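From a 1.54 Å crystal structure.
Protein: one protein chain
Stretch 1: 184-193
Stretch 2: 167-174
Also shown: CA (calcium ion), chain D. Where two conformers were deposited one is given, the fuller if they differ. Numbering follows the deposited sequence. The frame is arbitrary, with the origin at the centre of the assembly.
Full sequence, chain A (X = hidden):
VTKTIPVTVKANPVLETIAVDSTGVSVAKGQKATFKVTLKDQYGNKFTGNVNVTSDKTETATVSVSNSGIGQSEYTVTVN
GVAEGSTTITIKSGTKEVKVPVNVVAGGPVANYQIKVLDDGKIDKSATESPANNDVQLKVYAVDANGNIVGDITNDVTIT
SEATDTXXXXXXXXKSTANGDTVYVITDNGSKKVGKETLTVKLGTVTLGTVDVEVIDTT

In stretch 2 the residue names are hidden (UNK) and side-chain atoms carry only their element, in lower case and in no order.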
# COMPACT_ATOMS: atom_id res chain seq x y z
N TYR A 184 -1.14 -3.46 10.14
CA TYR A 184 -2.07 -4.50 10.60
C TYR A 184 -1.92 -5.70 9.66
O TYR A 184 -2.13 -5.58 8.45
CB TYR A 184 -3.50 -3.97 10.57
CG TYR A 184 -4.24 -4.05 11.90
CD1 TYR A 184 -4.57 -5.29 12.46
CD2 TYR A 184 -4.62 -2.89 12.58
CE1 TYR A 184 -5.25 -5.38 13.66
CE2 TYR A 184 -5.31 -2.97 13.79
CZ TYR A 184 -5.63 -4.21 14.33
OH TYR A 184 -6.31 -4.31 15.53
N VAL A 185 -1.53 -6.84 10.22
CA VAL A 185 -1.18 -8.02 9.43
C VAL A 185 -2.28 -9.04 9.58
O VAL A 185 -2.63 -9.45 10.69
CB VAL A 185 0.19 -8.58 9.85
CG1 VAL A 185 0.54 -9.82 9.03
CG2 VAL A 185 1.27 -7.52 9.70
N ILE A 186 -2.83 -9.45 8.43
CA ILE A 186 -3.93 -10.41 8.38
C ILE A 186 -3.39 -11.75 7.88
O ILE A 186 -2.72 -11.80 6.84
CB ILE A 186 -5.05 -9.91 7.42
CG1 ILE A 186 -5.34 -8.39 7.59
CG2 ILE A 186 -6.31 -10.75 7.61
CD1 ILE A 186 -5.72 -7.99 9.00
N THR A 187 -3.67 -12.83 8.60
CA THR A 187 -3.21 -14.17 8.19
C THR A 187 -4.35 -15.18 8.28
O THR A 187 -5.34 -14.94 8.98
CB THR A 187 -2.05 -14.64 9.07
OG1 THR A 187 -2.44 -14.55 10.44
CG2 THR A 187 -0.77 -13.81 8.82
N ASP A 188 -4.21 -16.30 7.57
CA ASP A 188 -5.18 -17.40 7.64
C ASP A 188 -5.18 -17.99 9.05
O ASP A 188 -4.13 -18.11 9.69
CB ASP A 188 -4.79 -18.48 6.63
CG ASP A 188 -5.83 -19.57 6.48
OD1 ASP A 188 -7.00 -19.36 6.83
OD2 ASP A 188 -5.46 -20.64 5.91
N ASN A 189 -6.37 -18.34 9.53
CA ASN A 189 -6.54 -19.07 10.78
C ASN A 189 -7.51 -20.23 10.59
O ASN A 189 -8.60 -20.24 11.16
CB ASN A 189 -7.07 -18.12 11.87
CG ASN A 189 -7.13 -18.78 13.24
OD1 ASN A 189 -6.35 -19.68 13.55
ND2 ASN A 189 -8.05 -18.31 14.08
N GLY A 190 -7.11 -21.20 9.78
CA GLY A 190 -7.92 -22.41 9.56
C GLY A 190 -9.12 -22.28 8.63
O GLY A 190 -10.11 -23.01 8.81
N SER A 191 -9.03 -21.41 7.62
CA SER A 191 -10.08 -21.31 6.59
C SER A 191 -10.33 -22.66 5.92
O SER A 191 -9.38 -23.33 5.53
CB SER A 191 -9.68 -20.31 5.50
OG SER A 191 -9.66 -18.99 6.02
N LYS A 192 -11.60 -23.04 5.80
CA LYS A 192 -11.97 -24.25 5.07
C LYS A 192 -12.38 -23.96 3.63
O LYS A 192 -12.36 -24.86 2.77
CB LYS A 192 -13.09 -24.98 5.80
CG LYS A 192 -12.66 -25.50 7.16
CD LYS A 192 -13.52 -26.68 7.58
CE LYS A 192 -12.95 -27.35 8.81
NZ LYS A 192 -13.95 -28.26 9.42
N LYS A 193 -12.76 -22.71 3.37
CA LYS A 193 -13.26 -22.30 2.06
C LYS A 193 -12.51 -21.08 1.58
O LYS A 193 -11.92 -20.35 2.36
CB LYS A 193 -14.75 -21.94 2.12
CG LYS A 193 -15.70 -23.05 2.55
CD LYS A 193 -17.13 -22.52 2.44
CE LYS A 193 -18.11 -23.24 3.35
NZ LYS A 193 -18.63 -24.47 2.70
N UNK A 167 -18.97 -18.25 7.14
CA UNK A 167 -18.65 -18.49 5.73
C UNK A 167 -17.44 -19.39 5.45
O UNK A 167 -17.05 -19.56 4.28
n UNK A 167 -16.85 -15.40 4.62
c UNK A 167 -17.28 -16.36 5.44
o UNK A 167 -16.72 -16.62 6.49
c UNK A 167 -18.49 -17.15 4.99
N UNK A 168 -16.83 -19.97 6.48
CA UNK A 168 -15.69 -20.87 6.26
C UNK A 168 -14.35 -20.18 5.95
O UNK A 168 -13.36 -20.85 5.63
N UNK A 169 -14.35 -18.85 6.01
CA UNK A 169 -13.12 -18.06 5.81
C UNK A 169 -12.80 -17.44 7.15
O UNK A 169 -13.60 -16.68 7.70
c UNK A 169 -13.84 -17.55 3.45
c UNK A 169 -12.02 -16.20 4.49
c UNK A 169 -13.32 -16.95 4.75
N UNK A 170 -11.62 -17.77 7.67
CA UNK A 170 -11.26 -17.40 9.04
C UNK A 170 -9.86 -16.81 9.03
O UNK A 170 -8.90 -17.47 8.57
c UNK A 170 -11.27 -18.11 11.45
c UNK A 170 -12.76 -20.73 10.39
c UNK A 170 -11.38 -18.60 10.01
c UNK A 170 -12.71 -19.34 9.79
N UNK A 171 -9.75 -15.58 9.52
CA UNK A 171 -8.45 -14.89 9.54
C UNK A 171 -8.14 -14.29 10.91
O UNK A 171 -9.05 -14.01 11.69
c UNK A 171 -8.50 -14.36 7.07
c UNK A 171 -9.38 -12.69 8.69
c UNK A 171 -8.34 -13.78 8.47
N UNK A 172 -6.85 -14.12 11.18
CA UNK A 172 -6.38 -13.36 12.34
C UNK A 172 -5.89 -12.01 11.92
O UNK A 172 -5.33 -11.87 10.83
c UNK A 172 -5.26 -14.11 13.06
c UNK A 172 -5.79 -15.14 14.05
o UNK A 172 -6.85 -14.95 14.66
n UNK A 172 -5.05 -16.22 14.23
N UNK A 173 -6.11 -11.01 12.76
CA UNK A 173 -5.68 -9.63 12.50
C UNK A 173 -4.85 -9.19 13.67
O UNK A 173 -5.31 -9.24 14.83
c UNK A 173 -6.89 -8.72 12.33
N UNK A 174 -3.62 -8.75 13.41
CA UNK A 174 -2.68 -8.40 14.49
C UNK A 174 -1.84 -7.17 14.16
O UNK A 174 -1.27 -7.10 13.06
c UNK A 174 -1.74 -9.58 14.71
o UNK A 174 -1.10 -9.92 13.49
CA CA D . -15.60 -15.85 8.44
O HOH W 1 -9.70 -15.86 13.80
O HOH W 2 -3.40 -16.52 11.91
O HOH W 3 -6.14 -6.66 16.80
O HOH W 4 -1.96 -12.01 11.70
O HOH W 5 -14.60 -15.95 10.64

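Position 167 carries two side-chain carbons, the second bearing one oxygen and one nitrogen: a carboxamide on a single methylene, hence asparagine. The side chain of N167 stays clear of stretch 1; its OD1 lies 2.4 Å from the calcium ion and accepts a 3.3 Å hydrogen bond from the backbone N of position 169.

Position 168 has no side-chain atoms and is glycine. Its phi of 76° favours that residue, and an ideal CB would lie 2.9 Å from K193 CG, a clash. G168 O accepts two hydrogen bonds, from K192 N (2.8 Å) and K193 N (3.0 Å).

Position 169 shows one carbon carrying two more, a beta-branched hydrocarbon: valine. Its CA-to-CB bond points away from stretch 1, although V169 CG2 lies 3.6 Å from K193 O, while V169 O binds calcium at 2.3 Å.

Position 170 has four carbons, forked at the first, with one arm two carbons long, which identifies isoleucine. I170 CD1 reaches to 3.8 Å from G190 O. Its backbone N donates to S191 OG (2.8 Å, 171°), and I170 O accepts from N189 N (2.8 Å).

Position 171 again has one carbon carrying two, so it is valine. V171 CB packs 3.7 Å from I186 CG2.

Position 172 repeats the pattern of two carbons ending in one oxygen and one nitrogen: asparagine. N172 ND2 comes within 3.4 Å of N189 CG and donates to water 2 (2.9 Å), which also meets T187 OG1 at 2.6 Å.

Position 173 has a single carbon, alanine. A173 CB touches I186 CD1 at 3.6 Å and Y184 CE1 at 4.0 Å.

Position 174 has one carbon followed by one oxygen, serine. S174 OG and V185 CB are 4.1 Å apart; water 4 bridges S174 OG (2.9 Å) to V185 O (2.8 Å).

The contact is chiefly an antiparallel strand pairing, with axes at 159°. Hydrogen-bonded pairs V185–S174 and T187–N172 alternate with the non-hydrogen-bonded pair I186–A173, whose CA atoms are 4.5 Å apart. In the first bonded pair, V185 N lies 2.9 Å from S174 O. The return bond runs from S174 N to V185 O at 3.0 Å. In the second, T187 N lies 2.9 Å from N172 O. Its return bond runs from N172 N to T187 O at 2.8 Å. I186 and A173 share one face; V185, T187, N172 and S174 occupy the other. Beyond the strands, backbone and serine hydrogen bonds extend the association into the loops, giving 782 Å² buried in all.

Stretch 2 (167-174) NGVIVNAS
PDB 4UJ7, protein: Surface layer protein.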